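Long-range contact in DUF3244 domain-containing protein (Bacteroides vulgatus ATCC 8482, PDB 3D33), which is of unknown function but adopts an immunoglobulin-like beta-sandwich fold, as the only chain of its assembly: residues P8-D20 with L91-F105. Residues are numbered along the deposited sequence; the frame is centred on the assembly and turned at random. Where two conformers were deposited one is given.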
loop_
_atom_site.group_PDB
_atom_site.type_symbol
_atom_site.label_atom_id
_atom_site.label_comp_id
_atom_site.label_asym_id
_atom_site.label_seq_id
_atom_site.Cartn_x
_atom_site.Cartn_y
_atom_site.Cartn_z
ATOM N N PRO A 8 4.903 -14.588 12.660
ATOM C CA PRO A 8 3.980 -14.359 11.544
ATOM C C PRO A 8 4.326 -13.087 10.788
ATOM O O PRO A 8 5.261 -12.372 11.166
ATOM C CB PRO A 8 2.611 -14.210 12.228
ATOM C CG PRO A 8 2.828 -14.614 13.674
ATOM C CD PRO A 8 4.263 -14.329 13.959
ATOM N N VAL A 9 3.572 -12.799 9.735
ATOM C CA VAL A 9 3.777 -11.573 8.984
ATOM C C VAL A 9 3.235 -10.422 9.818
ATOM O O VAL A 9 2.467 -10.635 10.747
ATOM C CB VAL A 9 3.113 -11.628 7.581
ATOM C CG1 VAL A 9 3.774 -12.708 6.737
ATOM C CG2 VAL A 9 1.613 -11.861 7.668
ATOM N N LYS A 10 3.666 -9.212 9.489
ATOM C CA LYS A 10 3.304 -8.016 10.215
ATOM C C LYS A 10 2.204 -7.269 9.464
ATOM O O LYS A 10 2.386 -6.909 8.313
ATOM C CB LYS A 10 4.529 -7.123 10.351
ATOM C CG LYS A 10 5.704 -7.793 11.114
ATOM N N ASP A 11 1.075 -7.063 10.130
ATOM C CA ASP A 11 -0.031 -6.311 9.561
ATOM C C ASP A 11 0.362 -4.850 9.396
ATOM O O ASP A 11 0.930 -4.276 10.307
ATOM C CB ASP A 11 -1.235 -6.399 10.484
ATOM C CG ASP A 11 -2.468 -5.759 9.888
ATOM O OD1 ASP A 11 -2.723 -5.958 8.690
ATOM O OD2 ASP A 11 -3.185 -5.074 10.630
ATOM N N VAL A 12 0.035 -4.258 8.250
ATOM C CA VAL A 12 0.128 -2.808 8.069
ATOM C C VAL A 12 -1.315 -2.295 8.088
ATOM O O VAL A 12 -2.065 -2.431 7.116
ATOM C CB VAL A 12 0.904 -2.414 6.801
ATOM C CG1 VAL A 12 1.015 -0.887 6.691
ATOM C CG2 VAL A 12 2.315 -3.047 6.812
ATOM N N GLU A 13 -1.720 -1.755 9.227
ATOM C CA GLU A 13 -3.093 -1.329 9.410
ATOM C C GLU A 13 -3.431 -0.178 8.476
ATOM O O GLU A 13 -2.659 0.756 8.341
ATOM C CB GLU A 13 -3.346 -0.908 10.856
ATOM C CG GLU A 13 -4.744 -0.346 11.078
ATOM C CD GLU A 13 -5.135 -0.260 12.537
ATOM O OE1 GLU A 13 -4.234 -0.164 13.401
ATOM O OE2 GLU A 13 -6.353 -0.269 12.812
ATOM N N LEU A 14 -4.599 -0.244 7.848
ATOM C CA LEU A 14 -5.021 0.803 6.940
ATOM C C LEU A 14 -6.238 1.525 7.484
ATOM O O LEU A 14 -7.147 0.877 7.982
ATOM C CB LEU A 14 -5.370 0.214 5.576
ATOM C CG LEU A 14 -4.244 -0.531 4.844
ATOM C CD1 LEU A 14 -4.735 -1.185 3.544
ATOM C CD2 LEU A 14 -3.058 0.397 4.572
ATOM N N ASP A 15 -6.240 2.851 7.354
ATOM C CA ASP A 15 -7.388 3.695 7.739
ATOM C C ASP A 15 -7.843 4.530 6.554
ATOM O O ASP A 15 -7.049 4.899 5.713
ATOM C CB ASP A 15 -6.997 4.602 8.895
ATOM C CG ASP A 15 -6.747 3.826 10.149
ATOM O OD1 ASP A 15 -7.730 3.280 10.692
ATOM O OD2 ASP A 15 -5.580 3.760 10.582
ATOM N N GLY A 16 -9.145 4.755 6.444
ATOM C CA GLY A 16 -9.665 5.583 5.389
ATOM C C GLY A 16 -11.044 5.161 4.991
ATOM O O GLY A 16 -11.845 4.712 5.819
ATOM N N ARG A 17 -11.330 5.339 3.716
ATOM C CA ARG A 17 -12.642 5.113 3.172
ATOM C C ARG A 17 -12.443 4.387 1.858
ATOM O O ARG A 17 -11.625 4.786 1.050
ATOM C CB ARG A 17 -13.324 6.467 2.971
ATOM C CG ARG A 17 -14.707 6.417 2.503
ATOM C CD ARG A 17 -15.313 7.796 2.561
ATOM N NE ARG A 17 -16.506 7.850 1.740
ATOM C CZ ARG A 17 -17.271 8.922 1.591
ATOM N NH1 ARG A 17 -16.992 10.050 2.229
ATOM N NH2 ARG A 17 -18.335 8.856 0.804
ATOM N N TRP A 18 -13.184 3.315 1.643
ATOM C CA TRP A 18 -13.077 2.539 0.413
ATOM C C TRP A 18 -14.511 2.112 0.110
ATOM O O TRP A 18 -14.908 0.997 0.424
ATOM C CB TRP A 18 -12.130 1.335 0.610
ATOM C CG TRP A 18 -11.651 0.693 -0.663
ATOM C CD1 TRP A 18 -12.173 -0.413 -1.282
ATOM C CD2 TRP A 18 -10.548 1.114 -1.463
ATOM N NE1 TRP A 18 -11.468 -0.689 -2.429
ATOM C CE2 TRP A 18 -10.464 0.235 -2.566
ATOM C CE3 TRP A 18 -9.645 2.174 -1.382
ATOM C CZ2 TRP A 18 -9.487 0.371 -3.556
ATOM C CZ3 TRP A 18 -8.662 2.292 -2.354
ATOM C CH2 TRP A 18 -8.604 1.414 -3.436
ATOM N N ASP A 19 -15.294 3.046 -0.427
ATOM C CA ASP A 19 -16.743 2.850 -0.615
ATOM C C ASP A 19 -17.072 1.742 -1.603
ATOM O O ASP A 19 -16.267 1.426 -2.481
ATOM C CB ASP A 19 -17.401 4.119 -1.161
ATOM C CG ASP A 19 -17.509 5.227 -0.135
ATOM O OD1 ASP A 19 -17.490 4.939 1.088
ATOM O OD2 ASP A 19 -17.618 6.391 -0.583
ATOM N N ASP A 20 -18.285 1.199 -1.463
ATOM C CA ASP A 20 -18.916 0.325 -2.467
ATOM C C ASP A 20 -18.381 -1.099 -2.356
ATOM O O ASP A 20 -18.648 -1.787 -1.369
ATOM C CB ASP A 20 -18.744 0.912 -3.885
ATOM C CG ASP A 20 -19.134 -0.049 -4.974
ATOM O OD1 ASP A 20 -18.246 -0.807 -5.438
ATOM O OD2 ASP A 20 -20.314 -0.015 -5.391
ATOM N N LEU A 91 2.212 4.721 3.479
ATOM C CA LEU A 91 1.643 3.949 2.403
ATOM C C LEU A 91 0.230 4.425 2.099
ATOM O O LEU A 91 -0.612 4.508 2.993
ATOM C CB LEU A 91 1.602 2.481 2.798
ATOM C CG LEU A 91 0.891 1.520 1.877
ATOM C CD1 LEU A 91 1.602 1.421 0.557
ATOM C CD2 LEU A 91 0.734 0.106 2.515
ATOM N N GLU A 92 -0.007 4.804 0.857
ATOM C CA GLU A 92 -1.345 5.242 0.446
ATOM C C GLU A 92 -1.806 4.411 -0.707
ATOM O O GLU A 92 -1.047 4.192 -1.665
ATOM C CB GLU A 92 -1.323 6.681 -0.033
ATOM C CG GLU A 92 -0.907 7.695 0.933
ATOM C CD GLU A 92 -0.835 9.041 0.208
ATOM O OE1 GLU A 92 -1.903 9.676 0.040
ATOM O OE2 GLU A 92 0.252 9.392 -0.299
ATOM N N ILE A 93 -3.057 3.976 -0.626
ATOM C CA ILE A 93 -3.713 3.253 -1.703
ATOM C C ILE A 93 -4.931 4.073 -2.054
ATOM O O ILE A 93 -5.775 4.332 -1.181
ATOM C CB ILE A 93 -4.133 1.861 -1.220
ATOM C CG1 ILE A 93 -2.885 1.116 -0.679
ATOM C CG2 ILE A 93 -4.728 1.063 -2.324
ATOM C CD1 ILE A 93 -3.054 0.729 0.708
ATOM N N THR A 94 -5.006 4.511 -3.298
ATOM C CA THR A 94 -6.128 5.328 -3.728
ATOM C C THR A 94 -6.840 4.671 -4.902
ATOM O O THR A 94 -6.224 3.963 -5.713
ATOM C CB THR A 94 -5.664 6.758 -4.089
ATOM O OG1 THR A 94 -4.749 6.692 -5.175
ATOM C CG2 THR A 94 -5.020 7.434 -2.926
ATOM N N GLY A 95 -8.154 4.839 -4.946
ATOM C CA GLY A 95 -8.954 4.295 -6.024
ATOM C C GLY A 95 -9.440 5.392 -6.938
ATOM O O GLY A 95 -9.587 6.538 -6.514
ATOM N N THR A 96 -9.657 5.048 -8.202
ATOM C CA THR A 96 -10.338 5.940 -9.140
ATOM C C THR A 96 -11.706 5.353 -9.509
ATOM O O THR A 96 -11.797 4.188 -9.928
ATOM C CB THR A 96 -9.477 6.154 -10.398
ATOM O OG1 THR A 96 -8.186 6.642 -10.014
ATOM C CG2 THR A 96 -10.127 7.149 -11.344
ATOM N N PRO A 97 -12.793 6.156 -9.383
ATOM C CA PRO A 97 -12.785 7.581 -8.992
ATOM C C PRO A 97 -12.655 7.897 -7.503
ATOM O O PRO A 97 -12.419 9.064 -7.173
ATOM C CB PRO A 97 -14.144 8.075 -9.468
ATOM C CG PRO A 97 -15.021 6.880 -9.320
ATOM C CD PRO A 97 -14.160 5.678 -9.651
ATOM N N SER A 98 -12.831 6.907 -6.620
ATOM C CA SER A 98 -12.746 7.164 -5.176
ATOM C C SER A 98 -12.125 6.012 -4.421
ATOM O O SER A 98 -11.978 4.894 -4.953
ATOM C CB SER A 98 -14.123 7.460 -4.585
ATOM O OG SER A 98 -14.956 6.321 -4.596
ATOM N N GLY A 99 -11.817 6.289 -3.160
ATOM C CA GLY A 99 -11.125 5.329 -2.288
ATOM C C GLY A 99 -9.785 5.853 -1.852
ATOM O O GLY A 99 -8.976 6.286 -2.676
ATOM N N HIS A 100 -9.514 5.832 -0.549
ATOM C CA HIS A 100 -8.251 6.351 -0.054
ATOM C C HIS A 100 -7.955 5.745 1.295
ATOM O O HIS A 100 -8.664 6.010 2.258
ATOM C CB HIS A 100 -8.295 7.868 0.076
ATOM C CG HIS A 100 -6.978 8.501 0.406
ATOM N ND1 HIS A 100 -6.449 9.543 -0.331
ATOM C CD2 HIS A 100 -6.083 8.251 1.395
ATOM C CE1 HIS A 100 -5.275 9.882 0.169
ATOM N NE2 HIS A 100 -5.031 9.117 1.221
ATOM N N LEU A 101 -6.915 4.926 1.330
ATOM C CA LEU A 101 -6.492 4.234 2.529
ATOM C C LEU A 101 -5.041 4.576 2.791
ATOM O O LEU A 101 -4.240 4.689 1.856
ATOM C CB LEU A 101 -6.616 2.707 2.347
ATOM C CG LEU A 101 -7.999 2.143 2.119
ATOM C CD1 LEU A 101 -7.924 0.680 1.636
ATOM C CD2 LEU A 101 -8.792 2.279 3.418
ATOM N N THR A 102 -4.721 4.743 4.066
ATOM C CA THR A 102 -3.365 5.107 4.474
ATOM C C THR A 102 -2.896 4.230 5.619
ATOM O O THR A 102 -3.654 3.960 6.569
ATOM C CB THR A 102 -3.313 6.573 4.960
ATOM O OG1 THR A 102 -3.953 7.434 3.992
ATOM C CG2 THR A 102 -1.878 7.010 5.235
ATOM N N GLY A 103 -1.629 3.828 5.539
ATOM C CA GLY A 103 -0.950 3.132 6.619
ATOM C C GLY A 103 0.500 3.563 6.690
ATOM O O GLY A 103 1.007 4.355 5.845
ATOM N N TYR A 104 1.172 3.062 7.711
ATOM C CA TYR A 104 2.550 3.423 7.963
ATOM C C TYR A 104 3.328 2.182 8.313
ATOM O O TYR A 104 2.816 1.255 8.961
ATOM C CB TYR A 104 2.651 4.446 9.108
ATOM C CG TYR A 104 1.994 5.747 8.783
ATOM C CD1 TYR A 104 0.640 5.942 9.002
ATOM C CD2 TYR A 104 2.718 6.790 8.221
ATOM C CE1 TYR A 104 0.025 7.125 8.657
ATOM C CE2 TYR A 104 2.110 7.987 7.899
ATOM C CZ TYR A 104 0.776 8.153 8.119
ATOM O OH TYR A 104 0.156 9.349 7.778
ATOM N N PHE A 105 4.572 2.149 7.873
ATOM C CA PHE A 105 5.445 1.048 8.238
ATOM C C PHE A 105 6.878 1.546 8.329
ATOM O O PHE A 105 7.222 2.571 7.746
ATOM C CB PHE A 105 5.313 -0.120 7.253
ATOM C CG PHE A 105 5.862 0.170 5.885
ATOM C CD1 PHE A 105 7.199 -0.076 5.603
ATOM C CD2 PHE A 105 5.057 0.740 4.886
ATOM C CE1 PHE A 105 7.725 0.210 4.349
ATOM C CE2 PHE A 105 5.564 1.009 3.637
ATOM C CZ PHE A 105 6.925 0.756 3.378
HETATM O O HOH W 1 -0.496 1.606 9.647
HETATM O O HOH W 2 -3.411 4.589 9.228
HETATM O O HOH W 3 -6.460 7.584 4.731
HETATM O O HOH W 4 -14.487 5.736 -1.263
#
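Trp18 turns its indole across the hairpin 91-105 because CG stands anti to the backbone N (chi1 -164°), which brings the benzo ring against the backbone of Gly99 and Gly95. CE3 of Trp18 comes within 3.6 Å of CA of Gly99, and the edge of the ring meets the carbonyl O of Ile93. Leu101 CD1 approaches the same ring obliquely, its side chain running across the indole at about a right angle. In Leu14, CG lies beside the backbone N (chi1 -60°), which sends CD1 to within 3.8 Å of Ile93 CD1 and sets CD2 against the backbone N of Gly103. Gly103 CA lies 3.4 Å from Glu13 O.

Between Leu14 and Trp18 the backbones pair antiparallel. Asp15 and Thr102 exchange two bonds, Asp15 N to Thr102 O and Thr102 N to Asp15 O, each 2.9 Å. Arg17 and His100 do the same, His100 N to Arg17 O at 2.8 Å and Arg17 N to His100 O at 3.1 Å. Gly16, where the chain turns a corner, faces Leu101 in the non-hydrogen-bonded pair. Water joins in on the Asp15 and Thr102 side: one molecule gives hydrogens to Asp15 OD2 and Thr102 O, and another links Asp15 O to Thr102 OG1.

Residues 15-17 thus run alongside strand 100-107, an edge strand of its sheet, while strand 10-11 lies in the facing sheet, where Lys10 and Val12 make backbone bonds to Thr35 and Val33 of strand 31-36. The segment bridges the two layers of the sandwich, with Arg49 making a cation-pi contact to Trp18 and Ile31 of strand 31-36 packing on Leu101.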